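Long-range contacts in LbaCas13a H328A (C2c2) (Lachnospiraceae bacterium NK4A179, PDB 5WLH), which binds a CRISPR RNA guide, here as pre-crRNA with a 24-nt spacer, and acts as an RNA-targeting, A-cleaving CRISPR-Cas13a nuclease: residues P676-F682 with L846-R851; K685-A689 with T1080-F1084; K694-G698 with L855-K859. Numbering follows the deposited sequence.

Interaction 1 of 3, residues P676-F682 with L846-R851; sequences PSFNKVF and LLVNLR. With nucleotides of chain B.
A short helix, 678-681, lies against the regular alpha-helix 846-851, part of helix 843-861, with Val-681 over Leu-847 (CA to CA 5.2 Å). Ser-677 (chi1 p) is the N-cap of the short helix: its OG accepts from Lys-680 N at 3.1 Å. Phe-682 leaves helical geometry.

Apolar packing comes first. Pro-676 sits among three leucines: its CB is 3.5 Å from Leu-847 CD2, and its CG is 3.7 Å from Leu-850 CD1 and 3.9 Å from Leu-846 CD2. Val-681 (t) extends this patch, CG2 to Leu-847 CD2 at 3.7 Å. Arg-851 lays its CG over one face of the Phe-682 ring, a CH-pi contact with 4.1 Å from CG to the ring centroid.

Of the polar links across the segments, the stronger is Arg-851 NE to Val-681 O (2.9 Å); NH2 adds a weak bond to the same oxygen.

Three residues of 676-682 also hydrogen-bond the RNA. Ser-677 N donates to OP1 of G33 of chain B at 2.7 Å, and Lys-680 NZ to OP2 of that phosphate at 2.8 Å. Asn-679 OD1 accepts from O2' of A34 of chain B at 2.5 Å.

The hydrogen bonds to RNA here go to phosphate oxygens and a ribose hydroxyl, and none to a base edge, which is consistent with guide backbone being held independently of sequence, by a capped turn whose other side is packed on protein.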
loop_
_atom_site.group_PDB
_atom_site.type_symbol
_atom_site.label_atom_id
_atom_site.label_comp_id
_atom_site.label_asym_id
_atom_site.label_seq_id
_atom_site.Cartn_x
_atom_site.Cartn_y
_atom_site.Cartn_z
ATOM N N PRO A 676 -9.429 8.822 15.040
ATOM C CA PRO A 676 -8.596 9.983 14.710
ATOM C C PRO A 676 -7.505 10.209 15.743
ATOM O O PRO A 676 -7.732 10.091 16.952
ATOM C CB PRO A 676 -9.601 11.142 14.693
ATOM C CG PRO A 676 -10.868 10.521 14.309
ATOM C CD PRO A 676 -10.865 9.130 14.934
ATOM N N SER A 677 -6.308 10.531 15.260
ATOM C CA SER A 677 -5.186 10.737 16.159
ATOM C C SER A 677 -5.446 11.964 17.018
ATOM O O SER A 677 -6.174 12.871 16.620
ATOM C CB SER A 677 -3.891 10.940 15.381
ATOM O OG SER A 677 -3.885 12.225 14.770
ATOM N N PHE A 678 -4.845 11.976 18.210
ATOM C CA PHE A 678 -4.946 13.160 19.059
ATOM C C PHE A 678 -4.531 14.397 18.282
ATOM O O PHE A 678 -5.206 15.432 18.333
ATOM C CB PHE A 678 -4.073 13.013 20.306
ATOM C CG PHE A 678 -3.949 14.293 21.098
ATOM C CD1 PHE A 678 -4.996 14.722 21.899
ATOM C CD2 PHE A 678 -2.812 15.072 21.006
ATOM C CE1 PHE A 678 -4.895 15.909 22.613
ATOM C CE2 PHE A 678 -2.701 16.245 21.715
ATOM C CZ PHE A 678 -3.750 16.666 22.512
ATOM N N ASN A 679 -3.441 14.283 17.514
ATOM C CA ASN A 679 -2.851 15.425 16.827
ATOM C C ASN A 679 -3.719 15.957 15.703
ATOM O O ASN A 679 -3.495 17.092 15.265
ATOM C CB ASN A 679 -1.478 15.041 16.277
ATOM C CG ASN A 679 -0.582 14.483 17.339
ATOM O OD1 ASN A 679 -0.844 13.404 17.867
ATOM N ND2 ASN A 679 0.466 15.222 17.688
ATOM N N LYS A 680 -4.666 15.165 15.200
ATOM C CA LYS A 680 -5.630 15.665 14.227
ATOM C C LYS A 680 -6.852 16.274 14.894
ATOM O O LYS A 680 -7.421 17.238 14.368
ATOM C CB LYS A 680 -6.080 14.546 13.282
ATOM C CG LYS A 680 -4.962 13.990 12.397
ATOM C CD LYS A 680 -4.696 14.843 11.174
ATOM C CE LYS A 680 -3.839 14.096 10.132
ATOM N NZ LYS A 680 -4.454 12.840 9.542
ATOM N N VAL A 681 -7.260 15.732 16.043
ATOM C CA VAL A 681 -8.376 16.312 16.788
ATOM C C VAL A 681 -7.962 17.637 17.414
ATOM O O VAL A 681 -8.720 18.613 17.394
ATOM C CB VAL A 681 -8.874 15.313 17.850
ATOM C CG1 VAL A 681 -9.984 15.936 18.698
ATOM C CG2 VAL A 681 -9.399 14.046 17.180
ATOM N N PHE A 682 -6.755 17.693 17.969
ATOM C CA PHE A 682 -6.190 18.894 18.582
ATOM C C PHE A 682 -4.952 19.256 17.770
ATOM O O PHE A 682 -3.846 18.776 18.037
ATOM C CB PHE A 682 -5.873 18.662 20.053
ATOM C CG PHE A 682 -7.093 18.537 20.897
ATOM C CD1 PHE A 682 -7.701 19.665 21.433
ATOM C CD2 PHE A 682 -7.674 17.304 21.109
ATOM C CE1 PHE A 682 -8.852 19.551 22.193
ATOM C CE2 PHE A 682 -8.821 17.182 21.876
ATOM C CZ PHE A 682 -9.413 18.308 22.412
ATOM N N LEU A 846 -16.528 13.997 12.810
ATOM C CA LEU A 846 -15.966 13.118 13.826
ATOM C C LEU A 846 -14.944 13.862 14.680
ATOM O O LEU A 846 -14.988 13.789 15.914
ATOM C CB LEU A 846 -15.348 11.887 13.168
ATOM C CG LEU A 846 -15.037 10.705 14.076
ATOM C CD1 LEU A 846 -16.255 10.303 14.893
ATOM C CD2 LEU A 846 -14.535 9.536 13.226
ATOM N N LEU A 847 -14.012 14.582 14.038
ATOM C CA LEU A 847 -13.021 15.354 14.779
ATOM C C LEU A 847 -13.692 16.369 15.700
ATOM O O LEU A 847 -13.264 16.561 16.845
ATOM C CB LEU A 847 -12.070 16.068 13.815
ATOM C CG LEU A 847 -11.218 15.240 12.847
ATOM C CD1 LEU A 847 -10.507 16.146 11.852
ATOM C CD2 LEU A 847 -10.208 14.420 13.600
ATOM N N VAL A 848 -14.753 17.021 15.225
ATOM C CA VAL A 848 -15.426 18.022 16.048
ATOM C C VAL A 848 -16.062 17.365 17.267
ATOM O O VAL A 848 -15.894 17.827 18.402
ATOM C CB VAL A 848 -16.461 18.799 15.216
ATOM C CG1 VAL A 848 -17.374 19.599 16.130
ATOM C CG2 VAL A 848 -15.764 19.718 14.235
ATOM N N ASN A 849 -16.786 16.266 17.056
ATOM C CA ASN A 849 -17.478 15.637 18.170
ATOM C C ASN A 849 -16.496 15.053 19.175
ATOM O O ASN A 849 -16.743 15.100 20.386
ATOM C CB ASN A 849 -18.429 14.563 17.666
ATOM C CG ASN A 849 -19.740 15.142 17.167
ATOM O OD1 ASN A 849 -20.678 15.320 17.937
ATOM N ND2 ASN A 849 -19.813 15.424 15.874
ATOM N N LEU A 850 -15.375 14.501 18.692
ATOM C CA LEU A 850 -14.334 14.032 19.602
ATOM C C LEU A 850 -13.716 15.188 20.380
ATOM O O LEU A 850 -13.478 15.073 21.587
ATOM C CB LEU A 850 -13.254 13.276 18.823
ATOM C CG LEU A 850 -13.564 11.825 18.435
ATOM C CD1 LEU A 850 -12.473 11.269 17.519
ATOM C CD2 LEU A 850 -13.720 10.940 19.652
ATOM N N ARG A 851 -13.441 16.306 19.699
ATOM C CA ARG A 851 -12.784 17.440 20.338
ATOM C C ARG A 851 -13.642 18.004 21.458
ATOM O O ARG A 851 -13.140 18.294 22.552
ATOM C CB ARG A 851 -12.489 18.508 19.285
ATOM C CG ARG A 851 -11.678 19.694 19.751
ATOM C CD ARG A 851 -11.695 20.780 18.672
ATOM N NE ARG A 851 -10.993 20.351 17.463
ATOM C CZ ARG A 851 -11.564 20.187 16.273
ATOM N NH1 ARG A 851 -12.855 20.430 16.113
ATOM N NH2 ARG A 851 -10.835 19.780 15.239
ATOM P P A B 34 -2.535 6.895 16.910
ATOM O OP1 A B 34 -2.415 5.720 17.818
ATOM O OP2 A B 34 -3.718 7.826 17.010
ATOM O "O5'" A B 34 -1.247 7.813 16.887
ATOM C "C5'" A B 34 0.056 7.257 17.003
ATOM C "C4'" A B 34 1.048 8.260 17.544
ATOM O "O4'" A B 34 1.408 9.221 16.508
ATOM C "C3'" A B 34 0.556 9.078 18.751
ATOM O "O3'" A B 34 1.608 9.212 19.698
ATOM C "C2'" A B 34 0.271 10.452 18.141
ATOM O "O2'" A B 34 0.387 11.535 19.040
ATOM C "C1'" A B 34 1.329 10.526 17.042
ATOM N N9 A B 34 1.017 11.504 15.993
ATOM C C8 A B 34 -0.012 11.569 15.090
ATOM N N7 A B 34 0.026 12.643 14.333
ATOM C C5 A B 34 1.138 13.341 14.777
ATOM C C6 A B 34 1.730 14.559 14.397
ATOM N N6 A B 34 1.269 15.357 13.428
ATOM N N1 A B 34 2.841 14.955 15.058
ATOM C C2 A B 34 3.320 14.175 16.038
ATOM N N3 A B 34 2.849 13.011 16.483
ATOM C C4 A B 34 1.752 12.647 15.800
ATOM P P G B 33 -5.230 9.684 11.602
ATOM O OP1 G B 33 -5.966 10.558 12.558
ATOM O OP2 G B 33 -4.221 10.289 10.678
ATOM O "O5'" G B 33 -4.476 8.559 12.420
ATOM C "C5'" G B 33 -5.172 7.741 13.347
ATOM C "C4'" G B 33 -4.286 6.616 13.808
ATOM O "O4'" G B 33 -3.993 5.733 12.677
ATOM C "C3'" G B 33 -2.927 7.064 14.354
ATOM O "O3'" G B 33 -2.567 6.248 15.452
ATOM C "C2'" G B 33 -1.987 6.752 13.197
ATOM O "O2'" G B 33 -0.631 6.579 13.542
ATOM C "C1'" G B 33 -2.611 5.478 12.664
ATOM N N9 G B 33 -2.088 5.130 11.336
ATOM C C8 G B 33 -1.468 3.941 11.012
ATOM N N7 G B 33 -0.986 3.938 9.794
ATOM C C5 G B 33 -1.261 5.206 9.314
ATOM C C6 G B 33 -0.969 5.776 8.057
ATOM O O6 G B 33 -0.398 5.259 7.086
ATOM N N1 G B 33 -1.429 7.075 7.971
ATOM C C2 G B 33 -2.094 7.753 8.963
ATOM N N2 G B 33 -2.462 9.007 8.676
ATOM N N3 G B 33 -2.374 7.237 10.141
ATOM C C4 G B 33 -1.932 5.964 10.256
#

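Interaction 2 of 3, residues K685-A689 with T1080-F1084; sequences KNFPA and TKGIF. With nucleotides of chain B.
A backbone-phosphate contact with the guide RNA lies at the edge of this junction: Asn-686 ND2 donates to OP1 of U42 of chain B at 2.9 Å, beside the place where 685-689 meets 1080-1084, the loop between helices 1062-1075 and 1087-1103. Residues 687-689 belong to helix 687-692, while 1080-1084 has no regular structure. The backbones come closest at Lys-685 and Gly-1082, CA to CA 5.3 Å.

Lys-685 reaches across with chi1 to chi3 all t and chi4 p. Its NZ donates to Gly-1082 O at 2.8 Å and to water 1 at 2.9 Å; the same water accepts from Phe-1084 N at 3.1 Å. Gln-1090 of helix 1087-1103 is a further acceptor for this ammonium. The lysine therefore ties the RNA-facing turn to a loop far along the chain; the loop itself makes a classic gamma turn centred on Gly-1082 (phi 74°, psi -58°), closed by Ile-1083 N to Lys-1081 O at 2.7 Å.

The positive phi favours glycine, and a CB there would clash with Lys-685 O, 2.9 Å away. Pro-688 points toward the loop, its CB in van der Waals contact with Thr-1080 O at 3.3 Å; that oxygen accepts a hydrogen bond from Arg-692. Ile-1083, with chi1 off-well at -29° and chi2 t, brings CD1 to 3.9 Å from Ala-689 CB and likewise 3.9 Å from Asn-686 OD1.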
loop_
_atom_site.group_PDB
_atom_site.type_symbol
_atom_site.label_atom_id
_atom_site.label_comp_id
_atom_site.label_asym_id
_atom_site.label_seq_id
_atom_site.Cartn_x
_atom_site.Cartn_y
_atom_site.Cartn_z
ATOM N N LYS A 685 -0.872 23.630 16.041
ATOM C CA LYS A 685 -0.834 25.057 15.734
ATOM C C LYS A 685 -2.014 25.804 16.350
ATOM O O LYS A 685 -1.863 26.955 16.769
ATOM C CB LYS A 685 -0.794 25.260 14.219
ATOM C CG LYS A 685 -1.196 26.652 13.770
ATOM C CD LYS A 685 -1.474 26.704 12.272
ATOM C CE LYS A 685 -1.862 28.118 11.850
ATOM N NZ LYS A 685 -0.947 29.134 12.445
ATOM N N ASN A 686 -3.186 25.175 16.433
ATOM C CA ASN A 686 -4.380 25.825 16.967
ATOM C C ASN A 686 -4.554 25.633 18.472
ATOM O O ASN A 686 -5.471 26.225 19.052
ATOM C CB ASN A 686 -5.634 25.312 16.257
ATOM C CG ASN A 686 -5.540 25.429 14.755
ATOM O OD1 ASN A 686 -4.808 26.277 14.235
ATOM N ND2 ASN A 686 -6.299 24.588 14.043
ATOM N N PHE A 687 -3.686 24.841 19.103
ATOM C CA PHE A 687 -3.901 24.422 20.491
ATOM C C PHE A 687 -3.927 25.587 21.480
ATOM O O PHE A 687 -4.871 25.653 22.286
ATOM C CB PHE A 687 -2.834 23.384 20.858
ATOM C CG PHE A 687 -3.063 22.707 22.177
ATOM C CD1 PHE A 687 -4.187 21.929 22.385
ATOM C CD2 PHE A 687 -2.133 22.828 23.199
ATOM C CE1 PHE A 687 -4.390 21.301 23.592
ATOM C CE2 PHE A 687 -2.338 22.196 24.421
ATOM C CZ PHE A 687 -3.465 21.435 24.605
ATOM N N PRO A 688 -2.959 26.512 21.498
ATOM C CA PRO A 688 -3.020 27.576 22.517
ATOM C C PRO A 688 -4.299 28.384 22.438
ATOM O O PRO A 688 -4.951 28.614 23.464
ATOM C CB PRO A 688 -1.777 28.419 22.211
ATOM C CG PRO A 688 -0.824 27.431 21.563
ATOM C CD PRO A 688 -1.726 26.613 20.694
ATOM N N ALA A 689 -4.704 28.781 21.230
ATOM C CA ALA A 689 -5.970 29.489 21.076
ATOM C C ALA A 689 -7.146 28.637 21.542
ATOM O O ALA A 689 -8.114 29.157 22.114
ATOM C CB ALA A 689 -6.154 29.921 19.621
ATOM N N THR A 1080 3.039 32.176 20.937
ATOM C CA THR A 1080 1.973 31.284 21.377
ATOM C C THR A 1080 0.592 31.834 21.059
ATOM O O THR A 1080 -0.404 31.336 21.596
ATOM C CB THR A 1080 2.093 30.990 22.875
ATOM O OG1 THR A 1080 2.272 32.215 23.596
ATOM C CG2 THR A 1080 3.270 30.052 23.139
ATOM N N LYS A 1081 0.514 32.858 20.206
ATOM C CA LYS A 1081 -0.768 33.247 19.636
ATOM C C LYS A 1081 -1.365 32.110 18.819
ATOM O O LYS A 1081 -2.591 32.005 18.700
ATOM C CB LYS A 1081 -0.597 34.505 18.783
ATOM C CG LYS A 1081 -1.898 35.086 18.260
ATOM C CD LYS A 1081 -1.814 36.598 18.085
ATOM C CE LYS A 1081 -0.730 37.002 17.097
ATOM N NZ LYS A 1081 -0.712 38.479 16.872
ATOM N N GLY A 1082 -0.519 31.244 18.261
ATOM C CA GLY A 1082 -0.970 30.072 17.537
ATOM C C GLY A 1082 -1.553 30.385 16.174
ATOM O O GLY A 1082 -1.091 29.865 15.153
ATOM N N ILE A 1083 -2.583 31.225 16.154
ATOM C CA ILE A 1083 -3.230 31.678 14.929
ATOM C C ILE A 1083 -3.070 33.192 14.875
ATOM O O ILE A 1083 -3.539 33.904 15.771
ATOM C CB ILE A 1083 -4.710 31.264 14.883
ATOM C CG1 ILE A 1083 -4.923 29.964 15.666
ATOM C CG2 ILE A 1083 -5.171 31.082 13.454
ATOM C CD1 ILE A 1083 -6.372 29.532 15.754
ATOM N N PHE A 1084 -2.407 33.682 13.833
ATOM C CA PHE A 1084 -1.857 35.030 13.826
ATOM C C PHE A 1084 -2.719 35.995 13.020
ATOM O O PHE A 1084 -3.636 35.607 12.292
ATOM C CB PHE A 1084 -0.425 35.006 13.281
ATOM C CG PHE A 1084 0.412 33.898 13.852
ATOM C CD1 PHE A 1084 1.043 34.052 15.077
ATOM C CD2 PHE A 1084 0.546 32.694 13.180
ATOM C CE1 PHE A 1084 1.804 33.029 15.614
ATOM C CE2 PHE A 1084 1.306 31.669 13.710
ATOM C CZ PHE A 1084 1.934 31.836 14.930
ATOM P P U B 42 -5.501 23.407 10.331
ATOM O OP1 U B 42 -6.139 24.470 11.155
ATOM O OP2 U B 42 -5.626 21.988 10.737
ATOM O "O5'" U B 42 -6.073 23.521 8.853
ATOM C "C5'" U B 42 -6.274 24.781 8.229
ATOM C "C4'" U B 42 -6.691 24.584 6.795
ATOM O "O4'" U B 42 -5.648 23.847 6.101
ATOM C "C3'" U B 42 -7.941 23.735 6.589
ATOM O "O3'" U B 42 -9.153 24.460 6.741
ATOM C "C2'" U B 42 -7.732 23.167 5.192
ATOM O "O2'" U B 42 -8.039 24.135 4.202
ATOM C "C1'" U B 42 -6.224 22.940 5.185
ATOM N N1 U B 42 -5.859 21.557 5.577
ATOM C C2 U B 42 -6.019 20.560 4.629
ATOM O O2 U B 42 -6.447 20.782 3.512
ATOM N N3 U B 42 -5.662 19.294 5.024
ATOM C C4 U B 42 -5.167 18.929 6.258
ATOM O O4 U B 42 -4.886 17.751 6.477
ATOM C C5 U B 42 -5.028 20.014 7.186
ATOM C C6 U B 42 -5.368 21.257 6.823
HETATM O O HOH W 1 -2.399 31.552 11.630
#

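Interaction 3 of 3, residues K694-G698 with L855-K859; sequences KDNLG and LEFIK
Leu-697 and Lys-859 do most of the reaching here, between the irregular loop 694-698 and residues 855-859 of helix 843-861. The backbones are nearest at Asn-696 and Leu-855, CA to CA 6.4 Å. Leu-697 is in the mt rotamer (chi1 -64°, chi2 180°), which brings its CG to 3.6 Å from Leu-855 CD2 and its CD2 to 4.0 Å from Lys-859 CG and 4.3 Å from Ile-858 CG2. Leu-855, also mt, points toward the loop and sets CD1 3.6 Å from Asn-696 CB. Lys-859 folds through m, t, m, t so that NZ donates to Asn-696 O at 2.7 Å, while its aliphatic part lies along Leu-697. Asn-696 (chi1 m) sends ND2 to Leu-690 O in the preceding helix, 687-692.

The loop thus rests on helix 843-861 while leading from helix 687-692 to helix 709-732, where Phe-724 also packs on Leu-697 and Ile-727 on Ile-858.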
loop_
_atom_site.group_PDB
_atom_site.type_symbol
_atom_site.label_atom_id
_atom_site.label_comp_id
_atom_site.label_asym_id
_atom_site.label_seq_id
_atom_site.Cartn_x
_atom_site.Cartn_y
_atom_site.Cartn_z
ATOM N N LYS A 694 -12.872 30.556 25.956
ATOM C CA LYS A 694 -13.679 30.397 27.155
ATOM C C LYS A 694 -14.870 29.479 26.934
ATOM O O LYS A 694 -15.436 28.974 27.910
ATOM C CB LYS A 694 -14.129 31.772 27.648
ATOM C CG LYS A 694 -13.021 32.549 28.334
ATOM C CD LYS A 694 -13.484 33.958 28.675
ATOM C CE LYS A 694 -12.328 34.859 29.033
ATOM N NZ LYS A 694 -12.695 36.277 28.769
ATOM N N ASP A 695 -15.262 29.244 25.681
ATOM C CA ASP A 695 -16.286 28.238 25.418
ATOM C C ASP A 695 -15.743 26.830 25.617
ATOM O O ASP A 695 -16.509 25.903 25.901
ATOM C CB ASP A 695 -16.830 28.402 24.001
ATOM C CG ASP A 695 -17.696 29.627 23.856
ATOM O OD1 ASP A 695 -18.379 29.980 24.842
ATOM O OD2 ASP A 695 -17.691 30.236 22.765
ATOM N N ASN A 696 -14.433 26.654 25.481
ATOM C CA ASN A 696 -13.819 25.346 25.646
ATOM C C ASN A 696 -13.325 25.166 27.075
ATOM O O ASN A 696 -14.052 24.646 27.926
ATOM C CB ASN A 696 -12.680 25.171 24.639
ATOM C CG ASN A 696 -13.154 25.331 23.210
ATOM O OD1 ASN A 696 -14.282 24.965 22.887
ATOM N ND2 ASN A 696 -12.305 25.891 22.351
ATOM N N LEU A 697 -12.100 25.600 27.351
ATOM C CA LEU A 697 -11.508 25.429 28.667
ATOM C C LEU A 697 -11.227 26.734 29.392
ATOM O O LEU A 697 -11.192 26.739 30.626
ATOM C CB LEU A 697 -10.196 24.642 28.564
ATOM C CG LEU A 697 -10.308 23.200 28.071
ATOM C CD1 LEU A 697 -8.921 22.586 28.030
ATOM C CD2 LEU A 697 -11.239 22.359 28.945
ATOM N N GLY A 698 -11.006 27.826 28.669
ATOM C CA GLY A 698 -10.769 29.101 29.321
ATOM C C GLY A 698 -9.502 29.148 30.141
ATOM O O GLY A 698 -9.412 29.933 31.093
ATOM N N LEU A 855 -12.946 17.898 25.614
ATOM C CA LEU A 855 -12.938 19.073 26.478
ATOM C C LEU A 855 -13.876 18.881 27.659
ATOM O O LEU A 855 -13.528 19.224 28.795
ATOM C CB LEU A 855 -13.308 20.321 25.677
ATOM C CG LEU A 855 -12.307 20.676 24.570
ATOM C CD1 LEU A 855 -12.869 21.716 23.612
ATOM C CD2 LEU A 855 -10.972 21.131 25.140
ATOM N N GLU A 856 -15.055 18.304 27.417
ATOM C CA GLU A 856 -15.990 18.057 28.512
ATOM C C GLU A 856 -15.449 17.004 29.472
ATOM O O GLU A 856 -15.623 17.121 30.694
ATOM C CB GLU A 856 -17.356 17.648 27.953
ATOM C CG GLU A 856 -18.345 17.172 29.003
ATOM C CD GLU A 856 -19.740 16.953 28.445
ATOM O OE1 GLU A 856 -20.629 17.782 28.740
ATOM O OE2 GLU A 856 -19.948 15.956 27.718
ATOM N N PHE A 857 -14.786 15.969 28.936
ATOM C CA PHE A 857 -14.146 14.953 29.768
ATOM C C PHE A 857 -13.117 15.572 30.706
ATOM O O PHE A 857 -13.021 15.190 31.883
ATOM C CB PHE A 857 -13.482 13.907 28.860
ATOM C CG PHE A 857 -12.737 12.827 29.596
ATOM C CD1 PHE A 857 -13.423 11.818 30.258
ATOM C CD2 PHE A 857 -11.352 12.798 29.596
ATOM C CE1 PHE A 857 -12.748 10.816 30.909
ATOM C CE2 PHE A 857 -10.667 11.789 30.254
ATOM C CZ PHE A 857 -11.373 10.798 30.917
ATOM N N ILE A 858 -12.311 16.496 30.187
ATOM C CA ILE A 858 -11.313 17.181 31.006
ATOM C C ILE A 858 -11.999 17.965 32.123
ATOM O O ILE A 858 -11.639 17.854 33.303
ATOM C CB ILE A 858 -10.445 18.096 30.121
ATOM C CG1 ILE A 858 -9.606 17.257 29.150
ATOM C CG2 ILE A 858 -9.551 18.983 30.967
ATOM C CD1 ILE A 858 -8.521 16.457 29.821
ATOM N N LYS A 859 -13.010 18.760 31.762
ATOM C CA LYS A 859 -13.735 19.556 32.751
ATOM C C LYS A 859 -14.379 18.678 33.818
ATOM O O LYS A 859 -14.422 19.057 34.995
ATOM C CB LYS A 859 -14.794 20.413 32.048
ATOM C CG LYS A 859 -14.243 21.702 31.442
ATOM C CD LYS A 859 -15.274 22.422 30.565
ATOM C CE LYS A 859 -15.345 21.806 29.168
ATOM N NZ LYS A 859 -15.940 22.704 28.131
#

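The three contacts form one cluster, their centres 14 to 16 Å apart. Their first segments follow one another as 676-682, 685-689 and 694-698; the partners come later, with 846-851 and 855-859 both on helix 843-861 and 1080-1084 well beyond. Interaction 1 crosses the other two along the chain, whereas both segments of interaction 3 fall between those of interaction 2. Phe-682 joins interaction 1 to both others, its CE1 4.0 Å from Leu-855 CD2 and its CD1 4.3 Å from Phe-687 CE1. The guide-contacting segments 676-682 and 685-689 are backed by helix 843-861 and the distant loop 1080-1084, while interaction 3 continues the packing, its nearest atom about 13 Å from the RNA.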